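Local coordinates for protein ornithine carbamoyltransferase (Gloeobacter violaceus, PDB 3GD5) that probably catalyses the reversible transfer of the carbamoyl group from carbamoyl phosphate to ornithine, giving citrulline and phosphate in arginine biosynthesis, at residues A[159-164]-A[227-232]; A[183-188]-A[212-217]. All coordinates share one frame; numbering follows the deposited sequence.

Both interactions belong to one five-stranded parallel sheet of the ornithine-binding domain, whose strand order 3-2-1-4-5 illustrates how a Rossmann-like sheet grows to both sides of its first strand. From the N terminus the chain lays down 159-164, passes through helix 168-180 and adds 183-188 beside it. Helix 196-209 then returns the chain to 212-217, closing the short loop of interaction 2 at the sheet margin. Only after helix 219-223 does 227-232 come back to the other flank of 159-164, so interaction 1 closes a longer loop with interaction 2 nested inside it. Between them the sheet is continuous: Leu-160 N probably bonds Ser-183 O, and Tyr-162 O probably accepts Ala-187 N.

Interaction 1 of 2, residues A[159-164]-A[227-232]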
# COMPACT_ATOMS: atom_id res chain seq x y z
N LYS A 159 35.88 25.22 21.68
CA LYS A 159 34.57 25.04 22.28
C LYS A 159 33.51 24.82 21.20
O LYS A 159 33.42 25.58 20.23
CB LYS A 159 34.19 26.26 23.13
CG LYS A 159 32.86 26.06 23.86
CD LYS A 159 32.25 27.38 24.33
CE LYS A 159 30.96 27.15 25.10
NZ LYS A 159 30.29 28.41 25.54
N LEU A 160 32.73 23.76 21.38
CA LEU A 160 31.65 23.38 20.45
C LEU A 160 30.31 23.59 21.16
O LEU A 160 30.10 23.15 22.29
CB LEU A 160 31.82 21.90 20.06
CG LEU A 160 30.89 21.06 19.16
CD1 LEU A 160 29.44 21.25 19.56
CD2 LEU A 160 31.09 21.41 17.70
N ALA A 161 29.39 24.30 20.50
CA ALA A 161 28.07 24.53 21.07
C ALA A 161 27.04 23.87 20.16
O ALA A 161 26.98 24.14 18.96
CB ALA A 161 27.80 26.02 21.17
N TYR A 162 26.23 22.99 20.74
CA TYR A 162 25.19 22.29 20.00
C TYR A 162 23.83 22.81 20.45
O TYR A 162 23.57 22.93 21.65
CB TYR A 162 25.26 20.79 20.25
CG TYR A 162 24.13 20.01 19.61
CD1 TYR A 162 24.29 19.40 18.37
CD2 TYR A 162 22.89 19.90 20.24
CE1 TYR A 162 23.24 18.70 17.77
CE2 TYR A 162 21.84 19.21 19.66
CZ TYR A 162 22.02 18.60 18.42
OH TYR A 162 20.99 17.88 17.87
N VAL A 163 22.97 23.13 19.49
CA VAL A 163 21.64 23.64 19.82
C VAL A 163 20.59 22.86 19.05
O VAL A 163 20.73 22.64 17.85
CB VAL A 163 21.50 25.15 19.50
CG1 VAL A 163 22.60 25.94 20.20
CG2 VAL A 163 21.56 25.38 17.99
N GLY A 164 19.55 22.43 19.76
CA GLY A 164 18.49 21.67 19.14
C GLY A 164 18.04 20.53 20.04
O GLY A 164 17.90 20.70 21.25
N HIS A 227 33.58 28.20 19.00
CA HIS A 227 34.28 28.30 17.72
C HIS A 227 33.47 27.52 16.68
O HIS A 227 33.72 27.62 15.48
CB HIS A 227 35.66 27.66 17.83
CG HIS A 227 36.47 28.18 18.97
ND1 HIS A 227 37.25 29.32 18.88
CD2 HIS A 227 36.61 27.73 20.24
CE1 HIS A 227 37.82 29.55 20.04
NE2 HIS A 227 37.45 28.60 20.88
N ILE A 228 32.50 26.76 17.17
CA ILE A 228 31.67 25.93 16.31
C ILE A 228 30.24 25.86 16.82
O ILE A 228 29.99 25.48 17.96
CB ILE A 228 32.22 24.47 16.26
CG1 ILE A 228 33.70 24.48 15.85
CG2 ILE A 228 31.42 23.63 15.27
CD1 ILE A 228 34.58 23.72 16.83
N LEU A 229 29.29 26.25 15.98
CA LEU A 229 27.88 26.15 16.33
C LEU A 229 27.37 24.94 15.53
O LEU A 229 27.52 24.87 14.31
CB LEU A 229 27.12 27.42 15.94
CG LEU A 229 27.50 28.66 16.75
CD1 LEU A 229 26.63 29.83 16.32
CD2 LEU A 229 27.32 28.39 18.25
N TYR A 230 26.77 23.98 16.23
CA TYR A 230 26.30 22.75 15.62
C TYR A 230 24.82 22.52 15.86
O TYR A 230 24.31 22.76 16.96
CB TYR A 230 27.09 21.58 16.20
CG TYR A 230 27.07 20.30 15.40
CD1 TYR A 230 25.89 19.57 15.21
CD2 TYR A 230 28.25 19.79 14.85
CE1 TYR A 230 25.89 18.37 14.50
CE2 TYR A 230 28.26 18.60 14.14
CZ TYR A 230 27.08 17.89 13.96
OH TYR A 230 27.11 16.72 13.22
N THR A 231 24.12 22.07 14.83
CA THR A 231 22.71 21.78 14.98
C THR A 231 22.30 20.65 14.05
O THR A 231 23.07 20.23 13.18
CB THR A 231 21.84 23.02 14.71
OG1 THR A 231 20.51 22.75 15.17
CG2 THR A 231 21.81 23.35 13.23
N ASP A 232 21.08 20.17 14.24
CA ASP A 232 20.55 19.06 13.48
C ASP A 232 19.04 19.27 13.43
O ASP A 232 18.53 20.18 14.08
CB ASP A 232 20.88 17.76 14.21
CG ASP A 232 20.54 16.51 13.41
OD1 ASP A 232 20.05 16.63 12.27
OD2 ASP A 232 20.78 15.41 13.94
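Strands 159-163 and 228-231 run parallel, their axes 4.6 Å apart at closest approach and inclined by 27°, with Ala-161 gripped at both its polar backbone atoms. Its N-H meets Ile-228 O almost straight, at 176°, and its carbonyl O takes Tyr-230 N at 2.7 Å. Val-163 N continues the pattern to Tyr-230 O. At the entry end, Lys-159 O accepts a bond from His-227 N and a weak one from Ile-228 N, while toward the C-terminal end Thr-231 OG1, anti to its own backbone N, donates to Val-163 O over 2.7 Å. Leu-160, Tyr-162, Ile-228 and Tyr-230 share one face of the sheet. There Leu-160 CD2 presses on Ile-228 CG2 at 3.3 Å, unusually tight, and its other methyl, CD1, lies by Tyr-230 CB. This is the centre of a Rossmann-like sheet, where the chain, having built outward on one side of 159-163, crosses to the other, and helices 138-152 and 168-180 cover this face. Both tyrosines hold CG anti to the backbone N, yet the side chains cross obliquely, CD1 of Tyr-162 to CD1 of Tyr-230 at 3.5 Å, planes 31° apart. Their hydroxyls diverge: Tyr-162 OH bonds Asp-165 O, Tyr-230 OH bonds Asp-144 OD2. On the reverse face Ala-161 CB touches Leu-229 CD2. After Thr-231, Asp-232, which by similarity probably binds ornithine, sets CB 3.7 Å from Tyr-162 OH.

Interaction 2 of 2, residues A[183-188]-A[212-217]; sequences SIAVAT and EVQILR
Five backbone hydrogen bonds, passing alternately from one segment to the other between Ile-184 N and Leu-216 O, join 183-188 and 212-217, whose strands run parallel. The shortest links Val-186 N to Gln-214 O at 2.7 Å; Leu-216 N reaches Val-186 O from 33° above the carbonyl plane. Before the first of them, Glu-212 N donates to Ser-183 OG, a side chain taking the place of a carbonyl. The pair is the outer beta-alpha-beta unit of the Rossmann-like domain, with helix 196-209 as the crossover and 213-216 the margin of the sheet within this chain. Ile-215 shows how an edge residue folds back on its neighbour. Its CB lies 4.0 Å from Val-186 CG1; CG1 of Ile-215 stands anti to the backbone N, and a bend at chi2 (50°) turns the tip inward, so that CD1 comes 3.7 Å from Val-186 CG1 and 3.3 Å from Val-186 O. Pro-194 touches both side chains. Ile-184 and Val-213 lie side by side on this same face, CG2 to CG2, while Ala-185, Ala-187 and Leu-216 turn to the other, against Ala-222 of helix 219-223. Past the strands, Arg-217 bends at chi2 and chi3, bringing NH2 into a weak bond with Thr-188 O.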
# COMPACT_ATOMS: atom_id res chain seq x y z
N SER A 183 35.80 21.55 24.55
CA SER A 183 34.69 21.84 25.45
C SER A 183 33.39 21.84 24.65
O SER A 183 33.35 22.27 23.50
CB SER A 183 34.89 23.21 26.11
OG SER A 183 35.94 23.17 27.06
N ILE A 184 32.33 21.34 25.27
CA ILE A 184 31.04 21.30 24.59
C ILE A 184 29.88 21.72 25.47
O ILE A 184 29.76 21.30 26.62
CB ILE A 184 30.73 19.88 24.02
CG1 ILE A 184 29.33 19.88 23.40
CG2 ILE A 184 30.87 18.83 25.12
CD1 ILE A 184 28.95 18.60 22.69
N ALA A 185 29.03 22.56 24.91
CA ALA A 185 27.85 23.05 25.60
C ALA A 185 26.67 22.63 24.73
O ALA A 185 26.59 22.99 23.55
CB ALA A 185 27.92 24.57 25.72
N VAL A 186 25.75 21.86 25.30
CA VAL A 186 24.59 21.39 24.57
C VAL A 186 23.33 22.03 25.10
O VAL A 186 22.94 21.81 26.25
CB VAL A 186 24.46 19.85 24.65
CG1 VAL A 186 24.56 19.41 26.09
CG2 VAL A 186 23.13 19.41 24.05
N ALA A 187 22.69 22.82 24.25
CA ALA A 187 21.46 23.51 24.61
C ALA A 187 20.25 22.87 23.94
O ALA A 187 20.20 22.73 22.71
CB ALA A 187 21.56 24.99 24.22
N THR A 188 19.27 22.48 24.75
CA THR A 188 18.06 21.84 24.24
C THR A 188 16.86 22.26 25.06
O THR A 188 17.00 22.82 26.14
CB THR A 188 18.12 20.31 24.37
OG1 THR A 188 17.77 19.94 25.71
CG2 THR A 188 19.51 19.79 24.05
N GLU A 212 35.36 21.07 29.32
CA GLU A 212 34.19 21.18 30.17
C GLU A 212 32.94 20.80 29.39
O GLU A 212 32.82 21.11 28.20
CB GLU A 212 34.06 22.59 30.76
CG GLU A 212 33.59 23.65 29.79
CD GLU A 212 33.25 24.96 30.50
OE1 GLU A 212 32.58 24.91 31.56
OE2 GLU A 212 33.64 26.03 29.98
N VAL A 213 32.02 20.13 30.06
CA VAL A 213 30.77 19.68 29.46
C VAL A 213 29.58 20.36 30.14
O VAL A 213 29.47 20.35 31.36
CB VAL A 213 30.61 18.15 29.61
CG1 VAL A 213 29.22 17.72 29.14
CG2 VAL A 213 31.69 17.45 28.81
N GLN A 214 28.69 20.93 29.33
CA GLN A 214 27.53 21.62 29.87
C GLN A 214 26.22 21.31 29.15
O GLN A 214 26.14 21.40 27.92
CB GLN A 214 27.75 23.12 29.82
CG GLN A 214 28.87 23.63 30.69
CD GLN A 214 29.19 25.07 30.38
OE1 GLN A 214 29.81 25.38 29.36
NE2 GLN A 214 28.75 25.97 31.26
N ILE A 215 25.21 20.94 29.92
CA ILE A 215 23.89 20.67 29.37
C ILE A 215 23.04 21.85 29.82
O ILE A 215 22.62 21.94 30.97
CB ILE A 215 23.31 19.33 29.91
CG1 ILE A 215 21.82 19.23 29.57
CG2 ILE A 215 23.51 19.24 31.41
CD1 ILE A 215 21.47 19.50 28.11
N LEU A 216 22.80 22.76 28.88
CA LEU A 216 22.06 23.98 29.17
C LEU A 216 20.70 24.05 28.49
O LEU A 216 20.35 23.21 27.65
CB LEU A 216 22.88 25.19 28.74
CG LEU A 216 24.38 25.17 29.07
CD1 LEU A 216 25.02 26.45 28.55
CD2 LEU A 216 24.58 25.04 30.57
N ARG A 217 19.95 25.08 28.85
CA ARG A 217 18.64 25.30 28.29
C ARG A 217 18.72 26.46 27.29
O ARG A 217 18.08 26.42 26.24
CB ARG A 217 17.65 25.63 29.41
CG ARG A 217 16.20 25.64 28.99
CD ARG A 217 15.70 24.26 28.57
NE ARG A 217 15.79 23.27 29.64
CZ ARG A 217 16.81 22.43 29.79
NH1 ARG A 217 16.81 21.55 30.79
NH2 ARG A 217 17.82 22.45 28.94